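Local atomic coordinates of serine repeat antigen 5 (Plasmodium falciparum, PDB entry 6X42), a protein that is a papain-family cysteine protease homologue of the malaria parasite, a pseudo-zymogen that probably lacks ordinary protease activity. Residues F203-D215 with F256-F270. Numbering follows the deposited sequence.
Sequences FSGKKVQNLCGDD and FKVDMYGPTHCHFNF. With CA (calcium ion), chain C; CA (calcium ion), chain B.
Gln209 pairs in parallel with Val258, its N donating to Lys257 O (2.9 Å) and its O accepting from Asp259 N (2.8 Å, 168° at the hydrogen); farther along, Gly213 N bonds Phe268 O. Between these two sites the Cys212-Cys266 disulfide ties the loops together, with NE2 of His265 lying 3.5 Å from Cys212 SG. Leu211 sends CD2 against both CG2 of Val258 and the rim atom CD1 of Phe270 (3.7 Å), while Val258 CG2 rests over a face of the Phe270 ring. Toward the other end, Phe203 turns its edge to the face of Phe256 in a T-shaped pair, planes 70° apart. Asp259 OD1 accepts from Tyr261 N, an Asx turn, and from Gly262 N, widening it to an Asx motif, while OD2 bonds Tyr229 OH. Asp215 lays its CA 3.7 Å from the Phe268 ring centroid, a CH-pi contact; with CG anti to the backbone N (chi1 -161°), and so beside the carbonyl, its OD1 and O chelate one calcium, which Glu166 also binds. Asp214 chelates a second calcium through both carboxylate oxygens, alongside Glu196 and Asn197. The contact thus adds a short parallel edge strand to the papain-like fold's mixed sheet, then a disulfide-linked loop pair beside two calcium sites.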
loop_
_atom_site.group_PDB
_atom_site.type_symbol
_atom_site.label_atom_id
_atom_site.label_comp_id
_atom_site.label_asym_id
_atom_site.label_seq_id
_atom_site.Cartn_x
_atom_site.Cartn_y
_atom_site.Cartn_z
ATOM N N PHE A 203 -7.655 -13.989 12.379
ATOM C CA PHE A 203 -7.257 -12.654 11.943
ATOM C C PHE A 203 -8.202 -11.575 12.436
ATOM O O PHE A 203 -7.886 -10.391 12.285
ATOM C CB PHE A 203 -7.076 -12.602 10.422
ATOM C CG PHE A 203 -5.668 -12.855 9.994
ATOM C CD1 PHE A 203 -4.832 -11.805 9.647
ATOM C CD2 PHE A 203 -5.151 -14.147 9.974
ATOM C CE1 PHE A 203 -3.534 -12.036 9.271
ATOM C CE2 PHE A 203 -3.840 -14.370 9.627
ATOM C CZ PHE A 203 -3.040 -13.322 9.272
ATOM N N SER A 204 -9.333 -11.931 13.038
ATOM C CA SER A 204 -10.115 -10.946 13.778
ATOM C C SER A 204 -9.483 -10.826 15.156
ATOM O O SER A 204 -9.205 -11.835 15.802
ATOM C CB SER A 204 -11.577 -11.383 13.907
ATOM O OG SER A 204 -12.163 -11.653 12.647
ATOM N N GLY A 205 -9.264 -9.614 15.620
ATOM C CA GLY A 205 -8.667 -9.422 16.926
ATOM C C GLY A 205 -7.313 -8.755 16.837
ATOM O O GLY A 205 -6.856 -8.352 15.772
ATOM N N LYS A 206 -6.666 -8.646 17.999
ATOM C CA LYS A 206 -5.544 -7.728 18.177
ATOM C C LYS A 206 -4.195 -8.407 18.343
ATOM O O LYS A 206 -3.185 -7.720 18.528
ATOM C CB LYS A 206 -5.804 -6.804 19.372
ATOM C CG LYS A 206 -6.872 -5.746 19.096
ATOM C CD LYS A 206 -7.541 -5.248 20.365
ATOM C CE LYS A 206 -8.598 -4.185 20.046
ATOM N NZ LYS A 206 -8.093 -3.104 19.135
ATOM N N LYS A 207 -4.145 -9.722 18.283
ATOM C CA LYS A 207 -2.904 -10.459 18.427
ATOM C C LYS A 207 -1.972 -10.190 17.237
ATOM O O LYS A 207 -2.412 -9.873 16.130
ATOM C CB LYS A 207 -3.281 -11.937 18.476
ATOM C CG LYS A 207 -2.189 -12.951 18.355
ATOM C CD LYS A 207 -2.805 -14.357 18.191
ATOM C CE LYS A 207 -2.195 -15.114 17.002
ATOM N NZ LYS A 207 -0.698 -15.206 17.026
ATOM N N VAL A 208 -0.669 -10.358 17.451
ATOM C CA VAL A 208 0.280 -10.379 16.334
ATOM C C VAL A 208 0.204 -11.745 15.665
ATOM O O VAL A 208 0.460 -12.775 16.297
ATOM C CB VAL A 208 1.710 -10.072 16.806
ATOM C CG1 VAL A 208 2.661 -10.148 15.614
ATOM C CG2 VAL A 208 1.810 -8.710 17.487
ATOM N N GLN A 209 -0.178 -11.755 14.396
ATOM C CA GLN A 209 -0.249 -12.994 13.646
ATOM C C GLN A 209 1.158 -13.495 13.339
ATOM O O GLN A 209 2.112 -12.723 13.305
ATOM C CB GLN A 209 -1.039 -12.763 12.345
ATOM C CG GLN A 209 -2.429 -12.165 12.566
ATOM C CD GLN A 209 -3.330 -13.018 13.378
ATOM O OE1 GLN A 209 -3.218 -14.241 13.416
ATOM N NE2 GLN A 209 -4.289 -12.366 14.027
ATOM N N ASN A 210 1.287 -14.807 13.152
ATOM C CA ASN A 210 2.595 -15.431 12.945
ATOM C C ASN A 210 2.424 -16.600 11.990
ATOM O O ASN A 210 1.857 -17.626 12.350
ATOM C CB ASN A 210 3.202 -15.899 14.273
ATOM C CG ASN A 210 4.647 -16.384 14.121
ATOM O OD1 ASN A 210 5.492 -15.675 13.592
ATOM N ND2 ASN A 210 4.938 -17.567 14.634
ATOM N N LEU A 211 2.933 -16.470 10.776
ATOM C CA LEU A 211 2.671 -17.492 9.779
ATOM C C LEU A 211 3.618 -17.319 8.606
ATOM O O LEU A 211 4.245 -16.274 8.434
ATOM C CB LEU A 211 1.224 -17.423 9.294
ATOM C CG LEU A 211 0.821 -16.233 8.413
ATOM C CD1 LEU A 211 -0.524 -16.560 7.776
ATOM C CD2 LEU A 211 0.778 -14.941 9.191
ATOM N N CYS A 212 3.690 -18.366 7.802
ATOM C CA CYS A 212 4.441 -18.353 6.564
ATOM C C CYS A 212 3.614 -17.772 5.419
ATOM O O CYS A 212 2.389 -17.844 5.404
ATOM C CB CYS A 212 4.799 -19.793 6.162
ATOM S SG CYS A 212 5.709 -20.813 7.382
ATOM N N GLY A 213 4.318 -17.243 4.432
ATOM C CA GLY A 213 3.730 -16.920 3.151
ATOM C C GLY A 213 3.757 -18.110 2.214
ATOM O O GLY A 213 4.015 -19.256 2.607
ATOM N N ASP A 214 3.471 -17.824 0.954
ATOM C CA ASP A 214 3.427 -18.808 -0.114
ATOM C C ASP A 214 4.419 -18.405 -1.193
ATOM O O ASP A 214 5.045 -17.353 -1.129
ATOM C CB ASP A 214 2.005 -18.889 -0.667
ATOM C CG ASP A 214 1.022 -19.379 0.371
ATOM O OD1 ASP A 214 0.936 -20.592 0.648
ATOM O OD2 ASP A 214 0.337 -18.564 0.985
ATOM N N ASP A 215 4.520 -19.239 -2.224
ATOM C CA ASP A 215 5.451 -18.966 -3.306
ATOM C C ASP A 215 5.053 -17.717 -4.080
ATOM O O ASP A 215 5.913 -17.041 -4.658
ATOM C CB ASP A 215 5.435 -20.187 -4.227
ATOM C CG ASP A 215 6.625 -20.301 -5.139
ATOM O OD1 ASP A 215 7.609 -19.530 -5.027
ATOM O OD2 ASP A 215 6.563 -21.263 -5.947
ATOM N N PHE A 256 -3.955 -5.079 10.647
ATOM C CA PHE A 256 -3.516 -6.202 11.459
ATOM C C PHE A 256 -2.026 -6.055 11.717
ATOM O O PHE A 256 -1.337 -5.274 11.066
ATOM C CB PHE A 256 -3.852 -7.564 10.823
ATOM C CG PHE A 256 -3.151 -7.857 9.506
ATOM C CD1 PHE A 256 -2.033 -8.670 9.452
ATOM C CD2 PHE A 256 -3.640 -7.345 8.309
ATOM C CE1 PHE A 256 -1.419 -8.955 8.249
ATOM C CE2 PHE A 256 -3.028 -7.640 7.119
ATOM C CZ PHE A 256 -1.923 -8.444 7.098
ATOM N N LYS A 257 -1.541 -6.802 12.706
ATOM C CA LYS A 257 -0.113 -6.915 12.996
ATOM C C LYS A 257 0.356 -8.319 12.643
ATOM O O LYS A 257 -0.362 -9.295 12.877
ATOM C CB LYS A 257 0.174 -6.637 14.476
ATOM C CG LYS A 257 -0.130 -5.223 14.894
ATOM C CD LYS A 257 0.180 -4.995 16.371
ATOM C CE LYS A 257 -0.178 -3.591 16.789
ATOM N NZ LYS A 257 -1.633 -3.446 17.030
ATOM N N VAL A 258 1.551 -8.421 12.081
ATOM C CA VAL A 258 2.092 -9.713 11.668
ATOM C C VAL A 258 3.581 -9.743 11.979
ATOM O O VAL A 258 4.300 -8.764 11.756
ATOM C CB VAL A 258 1.771 -10.002 10.178
ATOM C CG1 VAL A 258 2.414 -8.978 9.253
ATOM C CG2 VAL A 258 2.175 -11.401 9.769
ATOM N N ASP A 259 4.034 -10.874 12.507
ATOM C CA ASP A 259 5.450 -11.049 12.820
ATOM C C ASP A 259 6.290 -10.883 11.558
ATOM O O ASP A 259 5.989 -11.449 10.502
ATOM C CB ASP A 259 5.639 -12.442 13.432
ATOM C CG ASP A 259 6.990 -12.616 14.103
ATOM O OD1 ASP A 259 7.979 -12.719 13.352
ATOM O OD2 ASP A 259 7.062 -12.615 15.355
ATOM N N MET A 260 7.355 -10.088 11.670
ATOM C CA MET A 260 8.157 -9.753 10.505
ATOM C C MET A 260 8.878 -10.962 9.916
ATOM O O MET A 260 9.136 -11.020 8.709
ATOM C CB MET A 260 9.251 -8.789 10.922
ATOM C CG MET A 260 8.817 -7.374 11.067
ATOM S SD MET A 260 10.294 -6.348 11.351
ATOM C CE MET A 260 9.431 -4.848 11.860
ATOM N N TYR A 261 9.274 -11.899 10.754
ATOM C CA TYR A 261 10.071 -13.022 10.284
ATOM C C TYR A 261 9.253 -14.300 10.184
ATOM O O TYR A 261 9.524 -15.131 9.316
ATOM C CB TYR A 261 11.338 -13.189 11.150
ATOM C CG TYR A 261 12.356 -12.037 11.004
ATOM C CD1 TYR A 261 13.390 -12.077 10.049
ATOM C CD2 TYR A 261 12.278 -10.921 11.814
ATOM C CE1 TYR A 261 14.315 -11.022 9.934
ATOM C CE2 TYR A 261 13.182 -9.867 11.698
ATOM C CZ TYR A 261 14.208 -9.921 10.772
ATOM O OH TYR A 261 15.113 -8.862 10.672
ATOM N N GLY A 262 8.230 -14.453 11.014
ATOM C CA GLY A 262 7.404 -15.630 11.017
ATOM C C GLY A 262 8.106 -16.844 11.593
ATOM O O GLY A 262 9.237 -16.765 12.094
ATOM N N PRO A 263 7.438 -17.998 11.535
ATOM C CA PRO A 263 8.045 -19.229 12.045
ATOM C C PRO A 263 9.352 -19.555 11.343
ATOM O O PRO A 263 9.538 -19.285 10.155
ATOM C CB PRO A 263 6.984 -20.297 11.753
ATOM C CG PRO A 263 5.712 -19.562 11.617
ATOM C CD PRO A 263 6.044 -18.206 11.105
ATOM N N THR A 264 10.263 -20.166 12.099
ATOM C CA THR A 264 11.600 -20.419 11.573
ATOM C C THR A 264 11.573 -21.408 10.415
ATOM O O THR A 264 12.417 -21.325 9.516
ATOM C CB THR A 264 12.503 -20.913 12.695
ATOM O OG1 THR A 264 11.982 -22.139 13.215
ATOM C CG2 THR A 264 12.558 -19.896 13.805
ATOM N N HIS A 265 10.600 -22.318 10.390
ATOM C CA HIS A 265 10.574 -23.338 9.351
ATOM C C HIS A 265 10.114 -22.809 7.996
ATOM O O HIS A 265 10.224 -23.536 7.006
ATOM C CB HIS A 265 9.670 -24.503 9.767
ATOM C CG HIS A 265 8.212 -24.182 9.717
ATOM N ND1 HIS A 265 7.498 -23.785 10.828
ATOM C CD2 HIS A 265 7.333 -24.194 8.689
ATOM C CE1 HIS A 265 6.243 -23.566 10.484
ATOM N NE2 HIS A 265 6.115 -23.808 9.193
ATOM N N CYS A 266 9.620 -21.574 7.915
ATOM C CA CYS A 266 8.959 -21.122 6.700
ATOM C C CYS A 266 9.925 -21.050 5.531
ATOM O O CYS A 266 11.015 -20.481 5.643
ATOM C CB CYS A 266 8.402 -19.714 6.903
ATOM S SG CYS A 266 7.117 -19.574 8.098
ATOM N N HIS A 267 9.511 -21.593 4.389
ATOM C CA HIS A 267 10.252 -21.354 3.160
ATOM C C HIS A 267 10.007 -19.944 2.633
ATOM O O HIS A 267 10.899 -19.339 2.030
ATOM C CB HIS A 267 9.854 -22.386 2.105
ATOM C CG HIS A 267 10.134 -23.800 2.513
ATOM N ND1 HIS A 267 11.108 -24.131 3.430
ATOM C CD2 HIS A 267 9.577 -24.970 2.118
ATOM C CE1 HIS A 267 11.133 -25.443 3.592
ATOM N NE2 HIS A 267 10.213 -25.975 2.807
ATOM N N PHE A 268 8.822 -19.394 2.873
ATOM C CA PHE A 268 8.435 -18.102 2.333
ATOM C C PHE A 268 7.952 -17.186 3.443
ATOM O O PHE A 268 7.216 -17.613 4.331
ATOM C CB PHE A 268 7.276 -18.295 1.361
ATOM C CG PHE A 268 7.568 -19.271 0.268
ATOM C CD1 PHE A 268 6.891 -20.485 0.178
ATOM C CD2 PHE A 268 8.523 -18.975 -0.680
ATOM C CE1 PHE A 268 7.162 -21.380 -0.844
ATOM C CE2 PHE A 268 8.799 -19.862 -1.707
ATOM C CZ PHE A 268 8.122 -21.072 -1.776
ATOM N N ASN A 269 8.348 -15.921 3.357
ATOM C CA ASN A 269 7.868 -14.910 4.284
ATOM C C ASN A 269 6.431 -14.526 3.946
ATOM O O ASN A 269 6.020 -14.538 2.787
ATOM C CB ASN A 269 8.741 -13.660 4.219
ATOM C CG ASN A 269 8.559 -12.752 5.422
ATOM O OD1 ASN A 269 7.719 -11.827 5.421
ATOM N ND2 ASN A 269 9.324 -13.003 6.455
ATOM N N PHE A 270 5.670 -14.147 4.983
ATOM C CA PHE A 270 4.308 -13.657 4.782
ATOM C C PHE A 270 4.244 -12.463 3.818
ATOM O O PHE A 270 3.304 -12.352 3.011
ATOM C CB PHE A 270 3.689 -13.296 6.149
ATOM C CG PHE A 270 2.350 -12.648 6.038
ATOM C CD1 PHE A 270 1.215 -13.401 5.841
ATOM C CD2 PHE A 270 2.228 -11.280 6.118
ATOM C CE1 PHE A 270 -0.024 -12.778 5.717
ATOM C CE2 PHE A 270 1.004 -10.659 5.993
ATOM C CZ PHE A 270 -0.131 -11.404 5.792
HETATM CA CA CA C . 8.047 -17.324 -5.587
HETATM CA CA CA B . -0.816 -20.100 2.486
HETATM O O HOH W 1 -3.475 -8.053 14.443
HETATM O O HOH W 2 8.076 -17.482 15.269
HETATM O O HOH W 3 4.617 -13.947 10.248
HETATM O O HOH W 4 6.525 -15.104 7.564
HETATM O O HOH W 5 0.779 -19.891 4.313
HETATM O O HOH W 6 6.587 -21.258 3.617
HETATM O O HOH W 7 5.504 -14.657 0.151
HETATM O O HOH W 8 7.730 -15.156 -6.514
HETATM O O HOH W 9 9.942 -17.799 -6.895
#